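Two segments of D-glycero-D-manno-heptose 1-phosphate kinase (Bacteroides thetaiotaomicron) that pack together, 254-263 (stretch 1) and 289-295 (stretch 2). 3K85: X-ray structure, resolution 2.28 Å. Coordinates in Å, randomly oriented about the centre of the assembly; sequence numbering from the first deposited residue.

Stretch 1 254-263: FARILGEGWE
Stretch 2 (289-295) AMAGKVS

This is a small helix-on-strand contact held by van der Waals packing alone: 378 Å² is buried over both sides, and no hydrogen bond or salt bridge crosses between the stretches. Residues 254-263 are helical throughout, within a helix that extends beyond them at each end; phi lies between -55° and -75° and psi between -25° and -55°. The 291-294 segment is extended, with phi/psi of -174/165 at Ala 291, -145/163 at Gly 292, -155/132 at Lys 293 and -95/142 at Val 294; Met 290, at -99/-32, breaks from that conformation just before it. The helix and strand axes approach to 6.9 Å, and their N-to-C directions differ by 57°, so the strand runs obliquely along the helix in broadly the same sense.

The register is set by Gly 259 CA and Ala 291 CA, 5.0 Å apart, and more loosely by Trp 262 CA and Lys 293 CA at 6.5 Å. Small residues face each other where the backbones are nearest. Ala 291 points its CA-to-CB bond toward the helix, and Ala 291 CB lies 3.4 Å from Ala 255 O, 3.8 Å from Gly 259 N and 4.0 Å from Leu 258 CB. The methyl thus rests against one helical turn, where Gly 259 N donates to Ala 255 O at 2.8 Å. The coordinates do not show that Gly 259 must lack a side chain, since an ideal CB on Gly 259 would sit 3.8 Å from Ala 291 CB, where there is room for it.

Three helix side chains point toward the strand: Ala 255, Leu 258 and Trp 262, spaced three and four residues apart and therefore on one side of the helix. Ala 255 CB meets Met 290 CB at 4.0 Å; Met 290 is selenomethionine, with chi1 -76° (m), chi2 -165° (t) and chi3 -83° (m). Leu 258, the helix residue most covered by the strand, has chi1 -88° (m) and chi2 -178° (t), and Leu 258 CD2 lies 3.4 Å from Lys 293 CE. That contact is with the aliphatic part of the lysine, whose chi1 is 171° (t), with chi2 -136° and chi3 -104° both between wells and chi4 -68° (m).

At Gly 292 the strand offers backbone only. Gly 292 O lies 3.9 Å from Leu 258 O and 4.1 Å from Trp 262 CB; the first pair, two carbonyl oxygens, cannot hydrogen bond to each other. Farther along, Trp 262 (chi1 -180°, t; chi2 -127°) carries its indole to Val 294 (chi1 -171°, t), with Trp 262 CZ3 3.7 Å from Val 294 CG2 in an oblique approach.

The exposed Arg 256 points its CA-to-CB bond away from the strand. Arg 256 NH1 forms a salt bridge with Glu 260 OE2, one turn on, at 3.1 Å; the hydrogen bond within it is weak, with an N-H...acceptor angle of 121°.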

# COMPACT_ATOMS: atom_id res chain seq x y z
N PHE A 254 7.03 -11.13 -14.14
CA PHE A 254 7.99 -10.07 -13.84
C PHE A 254 9.26 -10.34 -14.64
O PHE A 254 9.88 -9.42 -15.19
CB PHE A 254 8.29 -10.03 -12.34
CG PHE A 254 9.36 -9.04 -11.96
CD1 PHE A 254 9.33 -7.73 -12.44
CD2 PHE A 254 10.40 -9.41 -11.12
CE1 PHE A 254 10.32 -6.81 -12.09
CE2 PHE A 254 11.40 -8.51 -10.76
CZ PHE A 254 11.36 -7.21 -11.24
N ALA A 255 9.64 -11.60 -14.72
CA ALA A 255 10.84 -11.99 -15.46
C ALA A 255 10.64 -11.63 -16.94
O ALA A 255 11.52 -11.03 -17.57
CB ALA A 255 11.08 -13.50 -15.30
N ARG A 256 9.49 -11.98 -17.49
CA ARG A 256 9.21 -11.68 -18.88
C ARG A 256 9.37 -10.18 -19.15
O ARG A 256 10.09 -9.77 -20.06
CB ARG A 256 7.80 -12.11 -19.24
CG ARG A 256 7.53 -12.11 -20.74
CD ARG A 256 6.04 -12.33 -21.05
NE ARG A 256 5.23 -11.20 -20.62
CZ ARG A 256 5.44 -9.94 -21.01
NH1 ARG A 256 6.44 -9.66 -21.83
NH2 ARG A 256 4.65 -8.97 -20.57
N ILE A 257 8.71 -9.35 -18.34
CA ILE A 257 8.77 -7.91 -18.51
C ILE A 257 10.21 -7.40 -18.46
O ILE A 257 10.59 -6.54 -19.26
CB ILE A 257 7.92 -7.18 -17.43
CG1 ILE A 257 6.46 -7.62 -17.56
CG2 ILE A 257 8.02 -5.68 -17.60
CD1 ILE A 257 5.58 -7.07 -16.48
N LEU A 258 11.01 -7.93 -17.55
CA LEU A 258 12.41 -7.54 -17.46
C LEU A 258 13.16 -8.00 -18.71
O LEU A 258 14.03 -7.30 -19.22
CB LEU A 258 13.07 -8.16 -16.23
CG LEU A 258 12.99 -7.43 -14.90
CD1 LEU A 258 13.75 -8.22 -13.86
CD2 LEU A 258 13.59 -6.04 -15.04
N GLY A 259 12.81 -9.19 -19.18
CA GLY A 259 13.46 -9.73 -20.37
C GLY A 259 13.06 -8.97 -21.61
O GLY A 259 13.92 -8.63 -22.43
N GLU A 260 11.77 -8.70 -21.76
CA GLU A 260 11.28 -7.98 -22.92
C GLU A 260 11.93 -6.61 -22.92
O GLU A 260 12.21 -6.03 -23.96
CB GLU A 260 9.76 -7.82 -22.86
CG GLU A 260 9.11 -7.51 -24.21
CD GLU A 260 7.62 -7.24 -24.10
OE1 GLU A 260 7.25 -6.15 -23.60
OE2 GLU A 260 6.82 -8.11 -24.49
N GLY A 261 12.18 -6.09 -21.72
CA GLY A 261 12.81 -4.79 -21.59
C GLY A 261 14.30 -4.83 -21.90
O GLY A 261 14.89 -3.82 -22.28
N TRP A 262 14.90 -6.00 -21.73
CA TRP A 262 16.33 -6.17 -21.99
C TRP A 262 16.62 -6.07 -23.49
O TRP A 262 17.45 -5.27 -23.92
CB TRP A 262 16.81 -7.52 -21.47
CG TRP A 262 18.26 -7.75 -21.70
CD1 TRP A 262 18.83 -8.83 -22.32
CD2 TRP A 262 19.34 -6.90 -21.30
NE1 TRP A 262 20.20 -8.71 -22.31
CE2 TRP A 262 20.54 -7.53 -21.69
CE3 TRP A 262 19.41 -5.67 -20.63
CZ2 TRP A 262 21.80 -6.97 -21.45
CZ3 TRP A 262 20.66 -5.11 -20.38
CH2 TRP A 262 21.84 -5.76 -20.79
N GLU A 263 15.93 -6.91 -24.26
CA GLU A 263 16.09 -6.95 -25.71
C GLU A 263 15.87 -5.57 -26.33
O GLU A 263 16.49 -5.23 -27.33
CB GLU A 263 15.10 -7.95 -26.32
CG GLU A 263 15.75 -9.14 -27.01
CD GLU A 263 16.56 -10.01 -26.05
OE1 GLU A 263 17.49 -9.49 -25.41
OE2 GLU A 263 16.26 -11.22 -25.96
N ALA A 289 19.70 -17.57 -16.61
CA ALA A 289 18.75 -17.32 -15.54
C ALA A 289 17.46 -17.05 -16.31
O ALA A 289 17.31 -17.55 -17.43
CB ALA A 289 19.15 -16.09 -14.74
N MSE A 290 16.54 -16.28 -15.76
CA MSE A 290 15.31 -16.00 -16.49
C MSE A 290 15.34 -14.65 -17.19
O MSE A 290 14.75 -14.47 -18.25
CB MSE A 290 14.09 -16.05 -15.58
CG MSE A 290 13.66 -17.43 -15.19
SE MSE A 290 11.88 -17.36 -14.46
CE MSE A 290 12.32 -16.86 -12.64
N ALA A 291 16.05 -13.71 -16.58
CA ALA A 291 16.17 -12.37 -17.13
C ALA A 291 17.15 -11.56 -16.29
O ALA A 291 17.51 -11.95 -15.19
CB ALA A 291 14.81 -11.68 -17.14
N GLY A 292 17.58 -10.43 -16.84
CA GLY A 292 18.51 -9.57 -16.14
C GLY A 292 18.19 -8.13 -16.48
O GLY A 292 17.49 -7.86 -17.45
N LYS A 293 18.71 -7.21 -15.68
CA LYS A 293 18.47 -5.78 -15.90
C LYS A 293 19.62 -4.99 -15.26
O LYS A 293 19.97 -5.24 -14.11
CB LYS A 293 17.14 -5.36 -15.26
CG LYS A 293 16.89 -3.85 -15.25
CD LYS A 293 16.34 -3.39 -13.91
CE LYS A 293 14.85 -3.10 -13.97
NZ LYS A 293 14.55 -1.91 -14.81
N VAL A 294 20.19 -4.05 -16.01
CA VAL A 294 21.30 -3.25 -15.49
C VAL A 294 20.82 -1.92 -14.90
O VAL A 294 19.91 -1.30 -15.43
CB VAL A 294 22.32 -2.93 -16.60
CG1 VAL A 294 23.55 -2.28 -15.99
CG2 VAL A 294 22.68 -4.19 -17.37
N SER A 295 21.45 -1.49 -13.81
CA SER A 295 21.10 -0.22 -13.16
C SER A 295 22.33 0.68 -13.11
O SER A 295 23.42 0.24 -12.73
CB SER A 295 20.57 -0.45 -11.75
OG SER A 295 19.33 -1.15 -11.75